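The same site in two structures of MsStt7d protein from Micromonas, which probably acts as a protein kinase that binds ATP and metal ions; the chain here is its catalytic kinase domain: PDB 4IX4 (chain A, 1.50 Å), residues Thr80-Met85 and Leu109-Glu114, and PDB 4IX3 (chain B, 1.35 Å), residues Thr80-Met85 and Leu109-Glu114. One frame, after least-squares fit of the local backbone (RMSD 0.11 Å); residues are numbered along the deposited sequences.

Structure 1 (4IX4); sequences TCARFM and LMWANE. With ADP (adenosine-5'-diphosphate), chain C.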
loop_
_atom_site.group_PDB
_atom_site.type_symbol
_atom_site.label_atom_id
_atom_site.label_comp_id
_atom_site.label_asym_id
_atom_site.label_seq_id
_atom_site.Cartn_x
_atom_site.Cartn_y
_atom_site.Cartn_z
ATOM N N THR A 80 16.750 -20.009 -0.781
ATOM C CA THR A 80 16.810 -18.738 -1.500
ATOM C C THR A 80 16.085 -17.649 -0.733
ATOM O O THR A 80 16.508 -16.493 -0.756
ATOM C CB THR A 80 16.202 -18.810 -2.921
ATOM O OG1 THR A 80 14.821 -19.213 -2.853
ATOM C CG2 THR A 80 16.985 -19.780 -3.794
ATOM N N CYS A 81 14.999 -18.025 -0.054
ATOM C CA CYS A 81 14.117 -17.056 0.593
ATOM C C CYS A 81 13.868 -17.427 2.056
ATOM O O CYS A 81 14.188 -18.542 2.484
ATOM C CB CYS A 81 12.776 -17.005 -0.142
ATOM S SG CYS A 81 12.844 -16.524 -1.871
ATOM N N ALA A 82 13.287 -16.502 2.821
ATOM C CA ALA A 82 12.912 -16.805 4.203
ATOM C C ALA A 82 12.126 -18.113 4.282
ATOM O O ALA A 82 11.243 -18.367 3.467
ATOM C CB ALA A 82 12.093 -15.672 4.802
ATOM N N ARG A 83 12.443 -18.931 5.279
ATOM C CA ARG A 83 11.788 -20.219 5.449
ATOM C C ARG A 83 10.293 -20.051 5.671
ATOM O O ARG A 83 9.877 -19.365 6.596
ATOM C CB ARG A 83 12.399 -20.970 6.624
ATOM C CG ARG A 83 11.714 -22.291 6.911
ATOM C CD ARG A 83 12.592 -23.216 7.740
ATOM N NE ARG A 83 12.989 -22.648 9.029
ATOM C CZ ARG A 83 12.326 -22.822 10.170
ATOM N NH1 ARG A 83 11.205 -23.533 10.195
ATOM N NH2 ARG A 83 12.778 -22.271 11.289
ATOM N N PHE A 84 9.507 -20.698 4.819
ATOM C CA PHE A 84 8.050 -20.587 4.847
ATOM C C PHE A 84 7.444 -21.673 5.731
ATOM O O PHE A 84 7.682 -22.868 5.523
ATOM C CB PHE A 84 7.501 -20.674 3.417
ATOM C CG PHE A 84 6.004 -20.603 3.322
ATOM C CD1 PHE A 84 5.309 -19.520 3.836
ATOM C CD2 PHE A 84 5.288 -21.607 2.690
ATOM C CE1 PHE A 84 3.927 -19.454 3.736
ATOM C CE2 PHE A 84 3.900 -21.539 2.587
ATOM C CZ PHE A 84 3.225 -20.460 3.109
ATOM N N MET A 85 6.659 -21.249 6.720
ATOM C CA MET A 85 6.115 -22.163 7.717
ATOM C C MET A 85 4.638 -22.478 7.514
ATOM O O MET A 85 4.069 -23.263 8.265
ATOM C CB MET A 85 6.380 -21.637 9.133
ATOM C CG MET A 85 7.875 -21.468 9.431
ATOM S SD MET A 85 8.235 -20.739 11.044
ATOM C CE MET A 85 7.792 -22.117 12.099
ATOM N N LEU A 109 -0.059 -15.680 6.817
ATOM C CA LEU A 109 1.110 -16.469 6.422
ATOM C C LEU A 109 2.196 -16.340 7.484
ATOM O O LEU A 109 2.274 -15.332 8.181
ATOM C CB LEU A 109 1.660 -15.992 5.079
ATOM C CG LEU A 109 0.654 -15.959 3.927
ATOM C CD1 LEU A 109 1.341 -15.559 2.625
ATOM C CD2 LEU A 109 -0.045 -17.320 3.787
ATOM N N MET A 110 3.036 -17.363 7.608
ATOM C CA MET A 110 4.064 -17.371 8.642
ATOM C C MET A 110 5.401 -17.843 8.093
ATOM O O MET A 110 5.462 -18.779 7.296
ATOM C CB MET A 110 3.640 -18.273 9.808
ATOM C CG MET A 110 4.507 -18.149 11.052
ATOM S SD MET A 110 3.839 -19.033 12.481
ATOM C CE MET A 110 4.154 -20.724 12.009
ATOM N N TRP A 111 6.463 -17.169 8.522
ATOM C CA TRP A 111 7.823 -17.525 8.148
ATOM C C TRP A 111 8.687 -17.495 9.397
ATOM O O TRP A 111 8.348 -16.847 10.391
ATOM C CB TRP A 111 8.418 -16.496 7.187
ATOM C CG TRP A 111 7.723 -16.314 5.883
ATOM C CD1 TRP A 111 8.049 -16.898 4.692
ATOM C CD2 TRP A 111 6.609 -15.455 5.617
ATOM N NE1 TRP A 111 7.204 -16.456 3.701
ATOM C CE2 TRP A 111 6.312 -15.568 4.244
ATOM C CE3 TRP A 111 5.841 -14.590 6.409
ATOM C CZ2 TRP A 111 5.273 -14.858 3.640
ATOM C CZ3 TRP A 111 4.806 -13.876 5.805
ATOM C CH2 TRP A 111 4.530 -14.021 4.437
ATOM N N ALA A 112 9.835 -18.156 9.318
ATOM C CA ALA A 112 10.858 -17.999 10.338
ATOM C C ALA A 112 11.373 -16.562 10.318
ATOM O O ALA A 112 11.548 -15.968 9.251
ATOM C CB ALA A 112 12.007 -18.954 10.077
ATOM N N ASN A 113 11.632 -16.002 11.493
ATOM C CA ASN A 113 12.339 -14.728 11.556
ATOM C C ASN A 113 13.808 -14.986 11.219
ATOM O O ASN A 113 14.529 -15.625 11.992
ATOM C CB ASN A 113 12.198 -14.097 12.943
ATOM C CG ASN A 113 12.837 -12.726 13.024
ATOM O OD1 ASN A 113 13.862 -12.476 12.402
ATOM N ND2 ASN A 113 12.232 -11.830 13.797
ATOM N N GLU A 114 14.240 -14.518 10.050
ATOM C CA GLU A 114 15.579 -14.825 9.544
ATOM C C GLU A 114 16.662 -13.897 10.089
ATOM O O GLU A 114 17.854 -14.134 9.889
ATOM C CB GLU A 114 15.586 -14.783 8.015
ATOM C CG GLU A 114 14.708 -15.858 7.376
ATOM C CD GLU A 114 15.294 -17.260 7.467
ATOM O OE1 GLU A 114 16.472 -17.415 7.867
ATOM O OE2 GLU A 114 14.567 -18.213 7.114
HETATM P PB ADP C . 7.856 -1.996 3.554
HETATM O O1B ADP C . 8.190 -2.534 2.189
HETATM O O2B ADP C . 9.034 -1.940 4.501
HETATM O O3B ADP C . 7.002 -0.746 3.528
HETATM P PA ADP C . 7.215 -4.616 4.405
HETATM O O1A ADP C . 8.212 -5.052 3.355
HETATM O O2A ADP C . 5.939 -5.400 4.636
HETATM O O3A ADP C . 6.837 -3.070 4.193
HETATM O "O5'" ADP C . 8.034 -4.614 5.787
HETATM C "C5'" ADP C . 8.068 -5.836 6.498
HETATM C "C4'" ADP C . 9.260 -5.860 7.433
HETATM O "O4'" ADP C . 9.257 -7.169 7.989
HETATM C "C3'" ADP C . 10.587 -5.638 6.725
HETATM O "O3'" ADP C . 11.359 -4.640 7.399
HETATM C "C2'" ADP C . 11.310 -6.950 6.880
HETATM O "O2'" ADP C . 12.691 -6.756 7.193
HETATM C "C1'" ADP C . 10.576 -7.693 7.989
HETATM N N9 ADP C . 10.519 -9.122 7.636
HETATM C C8 ADP C . 9.749 -9.666 6.674
HETATM N N7 ADP C . 9.962 -11.004 6.595
HETATM C C5 ADP C . 10.880 -11.317 7.528
HETATM C C6 ADP C . 11.539 -12.549 7.989
HETATM N N6 ADP C . 11.236 -13.735 7.409
HETATM N N1 ADP C . 12.443 -12.439 8.987
HETATM C C2 ADP C . 12.739 -11.266 9.568
HETATM N N3 ADP C . 12.169 -10.099 9.204
HETATM C C4 ADP C . 11.251 -10.074 8.210
HETATM O O HOH W 1 15.192 -20.567 8.560
#

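Structure 2 (4IX3); sequences TCARFM and LMWANE.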
loop_
_atom_site.group_PDB
_atom_site.type_symbol
_atom_site.label_atom_id
_atom_site.label_comp_id
_atom_site.label_asym_id
_atom_site.label_seq_id
_atom_site.Cartn_x
_atom_site.Cartn_y
_atom_site.Cartn_z
ATOM N N THR B 80 16.660 -20.030 -0.662
ATOM C CA THR B 80 16.733 -18.751 -1.392
ATOM C C THR B 80 16.047 -17.629 -0.617
ATOM O O THR B 80 16.504 -16.476 -0.693
ATOM C CB THR B 80 16.152 -18.842 -2.801
ATOM O OG1 THR B 80 14.775 -19.226 -2.753
ATOM C CG2 THR B 80 16.962 -19.808 -3.676
ATOM N N CYS B 81 14.930 -17.972 0.036
ATOM C CA CYS B 81 14.080 -16.983 0.697
ATOM C C CYS B 81 13.851 -17.340 2.155
ATOM O O CYS B 81 14.138 -18.498 2.555
ATOM C CB CYS B 81 12.751 -16.952 -0.039
ATOM S SG CYS B 81 12.809 -16.486 -1.771
ATOM N N ALA B 82 13.314 -16.436 2.968
ATOM C CA ALA B 82 12.941 -16.774 4.329
ATOM C C ALA B 82 12.091 -18.055 4.364
ATOM O O ALA B 82 11.165 -18.259 3.539
ATOM C CB ALA B 82 12.145 -15.659 4.964
ATOM N N ARG B 83 12.413 -18.927 5.338
ATOM C CA ARG B 83 11.755 -20.233 5.392
ATOM C C ARG B 83 10.249 -20.080 5.661
ATOM O O ARG B 83 9.847 -19.420 6.614
ATOM C CB ARG B 83 12.396 -21.051 6.513
ATOM C CG ARG B 83 11.714 -22.408 6.760
ATOM C CD ARG B 83 12.563 -23.328 7.664
ATOM N NE ARG B 83 12.981 -22.693 8.924
ATOM C CZ ARG B 83 12.331 -22.791 10.087
ATOM N NH1 ARG B 83 11.215 -23.519 10.167
ATOM N NH2 ARG B 83 12.861 -22.211 11.172
ATOM N N PHE B 84 9.468 -20.715 4.799
ATOM C CA PHE B 84 8.011 -20.600 4.837
ATOM C C PHE B 84 7.461 -21.673 5.764
ATOM O O PHE B 84 7.655 -22.883 5.541
ATOM C CB PHE B 84 7.448 -20.762 3.435
ATOM C CG PHE B 84 5.944 -20.677 3.346
ATOM C CD1 PHE B 84 5.264 -19.570 3.874
ATOM C CD2 PHE B 84 5.218 -21.679 2.708
ATOM C CE1 PHE B 84 3.861 -19.495 3.771
ATOM C CE2 PHE B 84 3.841 -21.548 2.536
ATOM C CZ PHE B 84 3.170 -20.476 3.095
ATOM N N MET B 85 6.654 -21.268 6.737
ATOM C CA MET B 85 6.133 -22.207 7.745
ATOM C C MET B 85 4.654 -22.488 7.554
ATOM O O MET B 85 4.127 -23.359 8.254
ATOM C CB MET B 85 6.382 -21.627 9.141
ATOM C CG MET B 85 7.880 -21.486 9.432
ATOM S SD MET B 85 8.278 -20.714 11.024
ATOM C CE MET B 85 7.935 -22.019 12.210
ATOM N N LEU B 109 -0.073 -15.744 6.789
ATOM C CA LEU B 109 1.118 -16.531 6.403
ATOM C C LEU B 109 2.158 -16.374 7.486
ATOM O O LEU B 109 2.264 -15.332 8.152
ATOM C CB LEU B 109 1.647 -16.001 5.069
ATOM C CG LEU B 109 0.631 -15.956 3.945
ATOM C CD1 LEU B 109 1.325 -15.535 2.648
ATOM C CD2 LEU B 109 -0.072 -17.311 3.770
ATOM N N MET B 110 3.033 -17.387 7.622
ATOM C CA MET B 110 4.073 -17.369 8.635
ATOM C C MET B 110 5.409 -17.844 8.049
ATOM O O MET B 110 5.442 -18.799 7.263
ATOM C CB MET B 110 3.667 -18.263 9.817
ATOM C CG MET B 110 4.588 -18.136 11.031
ATOM S SD MET B 110 3.923 -18.924 12.515
ATOM C CE MET B 110 4.261 -20.647 12.147
ATOM N N TRP B 111 6.452 -17.122 8.444
ATOM C CA TRP B 111 7.832 -17.485 8.098
ATOM C C TRP B 111 8.693 -17.506 9.334
ATOM O O TRP B 111 8.416 -16.803 10.319
ATOM C CB TRP B 111 8.449 -16.476 7.123
ATOM C CG TRP B 111 7.726 -16.364 5.824
ATOM C CD1 TRP B 111 8.014 -16.929 4.617
ATOM C CD2 TRP B 111 6.567 -15.504 5.586
ATOM N NE1 TRP B 111 7.136 -16.482 3.646
ATOM C CE2 TRP B 111 6.217 -15.649 4.200
ATOM C CE3 TRP B 111 5.811 -14.643 6.399
ATOM C CZ2 TRP B 111 5.198 -14.890 3.628
ATOM C CZ3 TRP B 111 4.825 -13.871 5.804
ATOM C CH2 TRP B 111 4.525 -14.004 4.454
ATOM N N ALA B 112 9.861 -18.180 9.242
ATOM C CA ALA B 112 10.872 -17.966 10.257
ATOM C C ALA B 112 11.362 -16.514 10.173
ATOM O O ALA B 112 11.475 -15.956 9.067
ATOM C CB ALA B 112 12.078 -18.844 9.984
ATOM N N ASN B 113 11.686 -15.937 11.329
ATOM C CA ASN B 113 12.382 -14.660 11.389
ATOM C C ASN B 113 13.868 -14.967 11.130
ATOM O O ASN B 113 14.553 -15.540 11.995
ATOM C CB ASN B 113 12.172 -13.996 12.753
ATOM C CG ASN B 113 12.800 -12.629 12.824
ATOM O OD1 ASN B 113 13.709 -12.332 12.045
ATOM N ND2 ASN B 113 12.332 -11.780 13.726
ATOM N N GLU B 114 14.354 -14.626 9.936
ATOM C CA GLU B 114 15.716 -14.968 9.524
ATOM C C GLU B 114 16.738 -13.992 10.123
ATOM O O GLU B 114 17.952 -14.225 10.000
ATOM C CB GLU B 114 15.808 -14.965 8.007
ATOM C CG GLU B 114 14.901 -16.018 7.383
ATOM C CD GLU B 114 15.394 -17.443 7.547
ATOM O OE1 GLU B 114 16.598 -17.656 7.843
ATOM O OE2 GLU B 114 14.637 -18.332 7.130
HETATM O O HOH W 2 15.178 -20.662 8.509
#

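Structure 1 (4IX4)
Glu-114 OE2 is gripped twice. Arg-83 N donates to it at 2.9 Å in a nearly straight bond, N-H...O 176°, on the anti side of the carboxylate. Water 1 donates to the same oxygen and accepts from Arg-83 NE, so it bridges the two side chains. Glu-114 OE1 forms a salt bridge with Lys-185. The contact joins the antiparallel strands 84-90 and 106-112 in the kinase N-lobe sheet, where 106-112 runs into the hinge. The hinge backbone reads the adenine edge of ADP: ADP N6 donates to Ala-112 O at 2.9 Å, and Glu-114 N donates to ADP N1 at 2.9 Å. Ala-82 CB lies 3.4 Å from ADP N6 and also touches Glu-114 CG at 3.7 Å. The Arg-83 chain bends at chi3 (59°), and one guanidinium face lies over Ala-112 CB; Arg-83 NH2 is 3.6 Å from Ala-112 CB. Phe-84 and Trp-111 form a non-hydrogen-bonded pair. Their rings meet obliquely, with Phe-84 CD1 3.6 Å from Trp-111 NE1, which is hydrogen-bonded to Asn-70 OD1. Met-85 CB packs on Met-110 CE at 3.7 Å.

Structure 2 (4IX3)
Two groups hold Glu-114 OE2. The first is Arg-83 N, which donates at 2.9 Å in a nearly straight bond, N-H...O 170°, on the anti side of the carboxylate. The second is water 2, which donates to this oxygen and accepts from Arg-83 NE, linking the two side chains. Lys-185 makes a salt bridge with Glu-114 OE1. Ala-112 and Glu-114 belong to the ADP site of this protein, but no nucleotide is modelled on this chain. Ala-82 CB touches Glu-114 CG at 3.7 Å. The Arg-83 chain bends at chi3 (52°), and one face of its guanidinium lies over Ala-112 CB; Arg-83 NH2 is 3.7 Å from Ala-112 CB. The non-hydrogen-bonded pair of the two strands is Phe-84 with Trp-111. Their rings meet obliquely, with Phe-84 CD1 3.6 Å from Trp-111 NE1, which is hydrogen-bonded to Asn-70 OD1. Met-85 CB rests on Met-110 CE at 3.8 Å.

How the two compare
The two adenine bonds occur in the ADP complex alone. There ADP N6 donates to Ala-112(A) O at 2.9 Å, and Glu-114(A) N donates to ADP N1 at 2.9 Å. In the other structure no ligand or ion is modelled at that place, so the bonds with ADP are absent at Ala-112(B) O and Glu-114(B) N. The bonds Arg-83(A) N to Glu-114(A) OE2, Ala-112(A) N to Arg-83(A) O and Met-85(A) N to Met-110(A) O recur between their counterparts in B. Water 1 and water 2 share one site. No shift beyond the error is seen round the adenine: the CA atoms coincide, and Trp-111(A), Asn-113(A) and Glu-114(A) keep the places of their counterparts. So do Phe-84(A), Met-85(A), Leu-109(A) and Met-110(A). The geometry suggests a hinge already shaped for adenine. ADP also touches Ala-82(A), Trp-111(A) and Asn-113(A), and these contacts are absent for Ala-82(B), Trp-111(B) and Asn-113(B).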